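Local atomic coordinates of putative acyl-CoA dehydrogenase (Burkholderia xenovorans, PDB entry 5JSC), a protein that is a putative member of the acyl-CoA dehydrogenase family of flavoproteins and binds flavin-adenine dinucleotide. Residues L253-R256 with T257-I260; R58-V61 with R62-G65; L317-R320 with A321-L324. All coordinates share one frame; numbering follows the deposited sequence. Where two conformers were deposited one is given.

Contact 1 of 3, residues L253-R256 with T257-I260; sequences LAMR and TLDI
T257 turns its hydroxyl back onto the preceding turn of helix 250-286, in the C-terminal domain of the acyl-CoA dehydrogenase family. There L253 O takes two hydrogen bonds: one from T257 OG1 at 2.8 Å, the other from the backbone T257 N. The two donors come in from opposite faces of the L253 carbonyl plane, each tilted out of it. The first torsion of T257 makes this possible, since OG1 sits beside its own backbone N (chi1 -57°), close to the L253 carbonyl.

M255 O is shared in a different way. It accepts D259 N at 2.9 Å and also a water at 3.1 Å, and the same water donates to D259 OD1. The second carboxylate oxygen, D259 OD2, is hydrogen-bonded to T332. I260 N reaches R256 O at 3.4 Å, a weak bond.

The apolar part is slight: M255 CE lies 4.0 Å from L258 CD1, the two side chains running side by side. L258 also touches L146 and E382, while I260 packs on L121.

Chemically, the buried threonine satisfies its hydroxyl within its own helix, which is consistent with its apolar contacts to A118 and L121 of helix 103-122, while D259 joins its helix to T332.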
loop_
_atom_site.group_PDB
_atom_site.type_symbol
_atom_site.label_atom_id
_atom_site.label_comp_id
_atom_site.label_asym_id
_atom_site.label_seq_id
_atom_site.Cartn_x
_atom_site.Cartn_y
_atom_site.Cartn_z
ATOM N N LEU C 253 9.181 -35.191 -4.415
ATOM C CA LEU C 253 8.323 -35.624 -3.318
ATOM C C LEU C 253 8.136 -34.509 -2.292
ATOM O O LEU C 253 7.014 -34.258 -1.828
ATOM C CB LEU C 253 8.909 -36.874 -2.667
ATOM C CG LEU C 253 8.016 -37.550 -1.630
ATOM C CD1 LEU C 253 6.658 -37.908 -2.231
ATOM C CD2 LEU C 253 8.703 -38.790 -1.075
ATOM N N ALA C 254 9.218 -33.813 -1.935
ATOM C CA ALA C 254 9.095 -32.678 -1.027
ATOM C C ALA C 254 8.174 -31.619 -1.612
ATOM O O ALA C 254 7.291 -31.095 -0.921
ATOM C CB ALA C 254 10.472 -32.070 -0.743
ATOM N N MET C 255 8.366 -31.290 -2.892
ATOM C CA MET C 255 7.546 -30.255 -3.514
ATOM C C MET C 255 6.082 -30.663 -3.566
ATOM O O MET C 255 5.193 -29.833 -3.339
ATOM C CB MET C 255 8.056 -29.948 -4.920
ATOM C CG MET C 255 9.472 -29.388 -4.945
ATOM S SD MET C 255 9.596 -27.834 -4.041
ATOM C CE MET C 255 10.552 -28.317 -2.614
ATOM N N ARG C 256 5.809 -31.933 -3.890
ATOM C CA ARG C 256 4.423 -32.385 -3.962
ATOM C C ARG C 256 3.764 -32.379 -2.590
ATOM O O ARG C 256 2.559 -32.118 -2.479
ATOM C CB ARG C 256 4.353 -33.783 -4.570
ATOM C CG ARG C 256 4.618 -33.811 -6.071
ATOM C CD ARG C 256 4.730 -35.245 -6.579
ATOM N NE ARG C 256 3.499 -36.000 -6.350
ATOM C CZ ARG C 256 3.448 -37.315 -6.149
ATOM N NH1 ARG C 256 4.565 -38.035 -6.135
ATOM N NH2 ARG C 256 2.282 -37.913 -5.953
ATOM N N THR C 257 4.533 -32.668 -1.539
ATOM C CA THR C 257 3.981 -32.613 -0.191
ATOM C C THR C 257 3.625 -31.178 0.180
ATOM O O THR C 257 2.543 -30.910 0.718
ATOM C CB THR C 257 4.982 -33.210 0.803
ATOM O OG1 THR C 257 5.294 -34.560 0.413
ATOM C CG2 THR C 257 4.407 -33.222 2.213
ATOM N N LEU C 258 4.518 -30.241 -0.121
ATOM C CA LEU C 258 4.236 -28.833 0.138
ATOM C C LEU C 258 3.049 -28.321 -0.677
ATOM O O LEU C 258 2.313 -27.441 -0.211
ATOM C CB LEU C 258 5.489 -28.005 -0.153
ATOM C CG LEU C 258 6.587 -28.191 0.893
ATOM C CD1 LEU C 258 7.927 -27.748 0.323
ATOM C CD2 LEU C 258 6.248 -27.397 2.159
ATOM N N ASP C 259 2.850 -28.842 -1.890
ATOM C CA ASP C 259 1.717 -28.400 -2.699
ATOM C C ASP C 259 0.393 -28.750 -2.042
ATOM O O ASP C 259 -0.594 -28.021 -2.206
ATOM C CB ASP C 259 1.777 -29.023 -4.089
ATOM C CG ASP C 259 2.748 -28.317 -5.003
ATOM O OD1 ASP C 259 3.158 -27.179 -4.684
ATOM O OD2 ASP C 259 3.090 -28.902 -6.058
ATOM N N ILE C 260 0.343 -29.861 -1.309
ATOM C CA ILE C 260 -0.857 -30.187 -0.550
ATOM C C ILE C 260 -1.047 -29.193 0.583
ATOM O O ILE C 260 -2.115 -28.588 0.738
ATOM C CB ILE C 260 -0.773 -31.623 -0.004
ATOM C CG1 ILE C 260 -0.562 -32.618 -1.145
ATOM C CG2 ILE C 260 -2.024 -31.952 0.821
ATOM C CD1 ILE C 260 -0.356 -34.033 -0.656
HETATM O O HOH W 1 5.699 -27.130 -4.735
#

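Contact 2 of 3, residues R58-V61 with R62-G65; sequences RRLV and RELG
R62 and R58 are joined first through the backbone, R62 N bonding to R58 O at 3.1 Å. A water also donates to R58 O, at 2.9 Å, and accepts a weak bond from R62 NH1, so it links the arginine tip to the preceding turn. E63 N to R59 O, L64 N to L60 O and G65 N to V61 O continue the pattern; L64 N is 2.8 Å from L60 O.

The R62 side chain bends at chi3 (-62°) and folds back over the helix. One face of its guanidinium lies over R58 O and R59 CA, both near the rim of the group, and R62 NH2 comes 3.6 Å from R59 CA. R62 was deposited in two conformers, and this describes one of them.

All of this belongs to helix 53-66, an amphipathic helix of the N-terminal domain of the acyl-CoA dehydrogenase family: R59 and R62 are exposed, whereas L60, V61 and L64 are buried. R58, only partly exposed, packs on I141 and I183.

R59 and E63 run alongside each other, yet they meet through carbon. E63 OE2 lies 3.4 Å from R59 CG. The charged atoms stay further apart, R59 NE and E63 OE2 at 4.5 Å, beyond a salt bridge. Their guanidinium and carboxylate planes are turned 63° from one another. Any attraction between the charges is therefore probably loose.

Beneath the polar side, L64 CB and CG press on L60 O, L64 CG at 3.3 Å. L60 and V61 pack against A108 of helix 103-122, and E63 and L64 against W40 of helix 28-44.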
loop_
_atom_site.group_PDB
_atom_site.type_symbol
_atom_site.label_atom_id
_atom_site.label_comp_id
_atom_site.label_asym_id
_atom_site.label_seq_id
_atom_site.Cartn_x
_atom_site.Cartn_y
_atom_site.Cartn_z
ATOM N N ARG C 58 1.934 -32.809 22.606
ATOM C CA ARG C 58 1.687 -34.238 22.762
ATOM C C ARG C 58 0.236 -34.504 23.145
ATOM O O ARG C 58 -0.409 -35.403 22.589
ATOM C CB ARG C 58 2.624 -34.829 23.816
ATOM C CG ARG C 58 4.087 -34.913 23.405
ATOM C CD ARG C 58 4.897 -35.560 24.518
ATOM N NE ARG C 58 6.173 -36.092 24.048
ATOM C CZ ARG C 58 7.359 -35.565 24.322
ATOM N NH1 ARG C 58 7.450 -34.474 25.074
ATOM N NH2 ARG C 58 8.460 -36.137 23.850
ATOM N N ARG C 59 -0.294 -33.726 24.092
ATOM C CA ARG C 59 -1.672 -33.915 24.524
ATOM C C ARG C 59 -2.644 -33.619 23.392
ATOM O O ARG C 59 -3.605 -34.367 23.176
ATOM C CB ARG C 59 -1.945 -33.025 25.738
ATOM C CG ARG C 59 -3.343 -33.098 26.294
ATOM C CD ARG C 59 -3.419 -32.396 27.657
ATOM N NE ARG C 59 -3.176 -30.954 27.576
ATOM C CZ ARG C 59 -2.066 -30.340 27.989
ATOM N NH1 ARG C 59 -1.068 -31.033 28.525
ATOM N NH2 ARG C 59 -1.954 -29.023 27.872
ATOM N N LEU C 60 -2.392 -32.544 22.640
ATOM C CA LEU C 60 -3.281 -32.170 21.545
ATOM C C LEU C 60 -3.293 -33.226 20.449
ATOM O O LEU C 60 -4.358 -33.548 19.907
ATOM C CB LEU C 60 -2.872 -30.807 20.983
ATOM C CG LEU C 60 -3.267 -29.613 21.852
ATOM C CD1 LEU C 60 -2.511 -28.374 21.404
ATOM C CD2 LEU C 60 -4.779 -29.379 21.787
ATOM N N VAL C 61 -2.124 -33.784 20.114
ATOM C CA VAL C 61 -2.076 -34.832 19.091
ATOM C C VAL C 61 -2.898 -36.037 19.534
ATOM O O VAL C 61 -3.683 -36.593 18.755
ATOM C CB VAL C 61 -0.619 -35.224 18.771
ATOM C CG1 VAL C 61 -0.580 -36.485 17.899
ATOM C CG2 VAL C 61 0.106 -34.077 18.066
ATOM N N ARG C 62 -2.733 -36.454 20.796
ATOM C CA ARG C 62 -3.510 -37.583 21.297
ATOM C C ARG C 62 -5.006 -37.291 21.264
ATOM O O ARG C 62 -5.803 -38.154 20.862
ATOM C CB ARG C 62 -3.060 -37.943 22.714
ATOM C CG ARG C 62 -1.609 -38.381 22.808
ATOM C CD ARG C 62 -1.277 -38.937 24.191
ATOM N NE ARG C 62 -1.447 -37.945 25.252
ATOM C CZ ARG C 62 -0.445 -37.327 25.870
ATOM N NH1 ARG C 62 0.809 -37.597 25.536
ATOM N NH2 ARG C 62 -0.695 -36.440 26.825
ATOM N N GLU C 63 -5.411 -36.089 21.690
ATOM C CA GLU C 63 -6.830 -35.751 21.763
ATOM C C GLU C 63 -7.440 -35.613 20.376
ATOM O O GLU C 63 -8.544 -36.111 20.119
ATOM C CB GLU C 63 -7.023 -34.455 22.547
ATOM C CG GLU C 63 -6.670 -34.537 24.017
ATOM C CD GLU C 63 -6.800 -33.196 24.710
ATOM O OE1 GLU C 63 -6.992 -32.176 24.010
ATOM O OE2 GLU C 63 -6.708 -33.161 25.953
ATOM N N LEU C 64 -6.759 -34.895 19.483
ATOM C CA LEU C 64 -7.250 -34.773 18.117
ATOM C C LEU C 64 -7.319 -36.139 17.453
ATOM O O LEU C 64 -8.262 -36.430 16.706
ATOM C CB LEU C 64 -6.348 -33.832 17.318
ATOM C CG LEU C 64 -6.444 -32.345 17.668
ATOM C CD1 LEU C 64 -5.253 -31.604 17.093
ATOM C CD2 LEU C 64 -7.743 -31.745 17.157
ATOM N N GLY C 65 -6.333 -36.994 17.731
ATOM C CA GLY C 65 -6.346 -38.331 17.163
ATOM C C GLY C 65 -7.531 -39.144 17.638
ATOM O O GLY C 65 -8.231 -39.767 16.837
HETATM O O HOH W 2 1.429 -37.649 22.249
#

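Contact 3 of 3, residues L317-R320 with A321-L324; sequences LVYR and AAWL
W323 and Y319 are tied by the shortest backbone bond here, W323 N to Y319 O at 2.8 Å. W323 CB crowds the same oxygen at 3.1 Å. With CG anti to the backbone N (chi1 167°), the indole swings over to the next carbonyl, and R320 O meets its edge in the ring plane, 3.8 Å from W323 CE3. That oxygen also accepts L324 N at 2.9 Å. A321 N to L317 O and A322 N to V318 O complete the i to i+4 bonding of helix 298-325.

Among the side chains, A322 CB approaches Y319 CD1 at 4.3 Å. The other notable cover on the tyrosine comes from its neighbour: V318 CG1 stands 3.6 Å above the ring plane, over the centre. R320, bent at chi2 and chi3, lays its CD beside A321 N at 3.5 Å.

Further out, the ends of Y319 and R320 have polar partners, and W323 meets F25 through its ring. Y319 OH is hydrogen-bonded to E96 of helix 88-101, and its ring meets that of F26. R320 NH2 makes a salt bridge to D312 of the second subunit, whose L309 and P24 pack on L317 and W323.

A321 lies against T263 of helix 250-286 and A322 against T88 and R89 of helix 88-101, consistent with close helix packing at these small residues. The buried charge of R320 is probably balanced, at least in part, by D312 of the second subunit, which joins this C-terminal-domain helix to the assembly.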
loop_
_atom_site.group_PDB
_atom_site.type_symbol
_atom_site.label_atom_id
_atom_site.label_comp_id
_atom_site.label_asym_id
_atom_site.label_seq_id
_atom_site.Cartn_x
_atom_site.Cartn_y
_atom_site.Cartn_z
ATOM N N LEU C 317 -9.775 -17.508 -2.084
ATOM C CA LEU C 317 -8.560 -18.098 -2.652
ATOM C C LEU C 317 -8.215 -19.436 -2.005
ATOM O O LEU C 317 -7.787 -20.369 -2.702
ATOM C CB LEU C 317 -7.392 -17.127 -2.516
ATOM C CG LEU C 317 -7.461 -15.892 -3.407
ATOM C CD1 LEU C 317 -6.433 -14.879 -2.912
ATOM C CD2 LEU C 317 -7.177 -16.252 -4.850
ATOM N N VAL C 318 -8.371 -19.546 -0.678
ATOM C CA VAL C 318 -8.100 -20.808 0.011
ATOM C C VAL C 318 -8.971 -21.916 -0.554
ATOM O O VAL C 318 -8.479 -22.984 -0.943
ATOM C CB VAL C 318 -8.331 -20.661 1.527
ATOM C CG1 VAL C 318 -8.345 -22.036 2.204
ATOM C CG2 VAL C 318 -7.270 -19.770 2.145
ATOM N N TYR C 319 -10.281 -21.682 -0.605
ATOM C CA TYR C 319 -11.176 -22.775 -0.954
ATOM C C TYR C 319 -11.320 -22.956 -2.457
ATOM O O TYR C 319 -11.661 -24.058 -2.890
ATOM C CB TYR C 319 -12.509 -22.592 -0.212
ATOM C CG TYR C 319 -12.221 -22.823 1.258
ATOM C CD1 TYR C 319 -11.958 -24.108 1.732
ATOM C CD2 TYR C 319 -12.111 -21.760 2.159
ATOM C CE1 TYR C 319 -11.630 -24.335 3.064
ATOM C CE2 TYR C 319 -11.779 -21.982 3.490
ATOM C CZ TYR C 319 -11.538 -23.276 3.940
ATOM O OH TYR C 319 -11.197 -23.522 5.249
ATOM N N ARG C 320 -10.974 -21.952 -3.271
ATOM C CA ARG C 320 -10.778 -22.220 -4.693
ATOM C C ARG C 320 -9.648 -23.219 -4.888
ATOM O O ARG C 320 -9.794 -24.203 -5.617
ATOM C CB ARG C 320 -10.488 -20.920 -5.459
ATOM C CG ARG C 320 -10.324 -21.087 -6.981
ATOM C CD ARG C 320 -8.905 -21.504 -7.409
ATOM N NE ARG C 320 -7.909 -20.480 -7.086
ATOM C CZ ARG C 320 -7.538 -19.513 -7.922
ATOM N NH1 ARG C 320 -8.060 -19.437 -9.138
ATOM N NH2 ARG C 320 -6.638 -18.615 -7.540
ATOM N N ALA C 321 -8.507 -22.978 -4.235
ATOM C CA ALA C 321 -7.379 -23.895 -4.369
ATOM C C ALA C 321 -7.711 -25.274 -3.816
ATOM O O ALA C 321 -7.367 -26.295 -4.430
ATOM C CB ALA C 321 -6.142 -23.326 -3.670
ATOM N N ALA C 322 -8.371 -25.332 -2.657
ATOM C CA ALA C 322 -8.686 -26.634 -2.070
ATOM C C ALA C 322 -9.696 -27.389 -2.925
ATOM O O ALA C 322 -9.528 -28.589 -3.183
ATOM C CB ALA C 322 -9.201 -26.460 -0.639
ATOM N N TRP C 323 -10.733 -26.694 -3.398
ATOM C CA TRP C 323 -11.698 -27.323 -4.296
ATOM C C TRP C 323 -11.011 -27.844 -5.557
ATOM O O TRP C 323 -11.279 -28.968 -6.010
ATOM C CB TRP C 323 -12.808 -26.324 -4.646
ATOM C CG TRP C 323 -13.663 -26.772 -5.789
ATOM C CD1 TRP C 323 -14.780 -27.569 -5.725
ATOM C CD2 TRP C 323 -13.458 -26.480 -7.172
ATOM N NE1 TRP C 323 -15.280 -27.783 -6.987
ATOM C CE2 TRP C 323 -14.487 -27.128 -7.895
ATOM C CE3 TRP C 323 -12.504 -25.730 -7.877
ATOM C CZ2 TRP C 323 -14.590 -27.047 -9.284
ATOM C CZ3 TRP C 323 -12.613 -25.653 -9.265
ATOM C CH2 TRP C 323 -13.652 -26.306 -9.947
ATOM N N LEU C 324 -10.109 -27.047 -6.133
ATOM C CA LEU C 324 -9.448 -27.443 -7.370
ATOM C C LEU C 324 -8.572 -28.673 -7.163
ATOM O O LEU C 324 -8.598 -29.609 -7.980
ATOM C CB LEU C 324 -8.633 -26.268 -7.914
ATOM C CG LEU C 324 -7.903 -26.512 -9.235
ATOM C CD1 LEU C 324 -8.863 -27.018 -10.317
ATOM C CD2 LEU C 324 -7.195 -25.224 -9.677
#

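In the fold
All three contacts are successive turns within single helices. Contacts 1 and 3 share the C-terminal domain but lie on different helices, 250-286 and 298-325, with nearest atoms about 7 Å apart; contact 2 is in the N-terminal domain, its centre about 25 and 27 Å from theirs. Contact 3 is wholly buried and reaches a second subunit, with R320 bonded to D312 there; contact 1 is mostly buried, with the L258 side chain about 7 Å from the flavin-adenine dinucleotide; contact 2 is only partly buried. Helix 103-122 packs on both contacts 1 and 2. The chemistry follows place: a hydroxyl bonded to its own helix and a water-linked carboxylate in 1, exposed arginines in 2, aromatic rings and an intersubunit charge pair in 3.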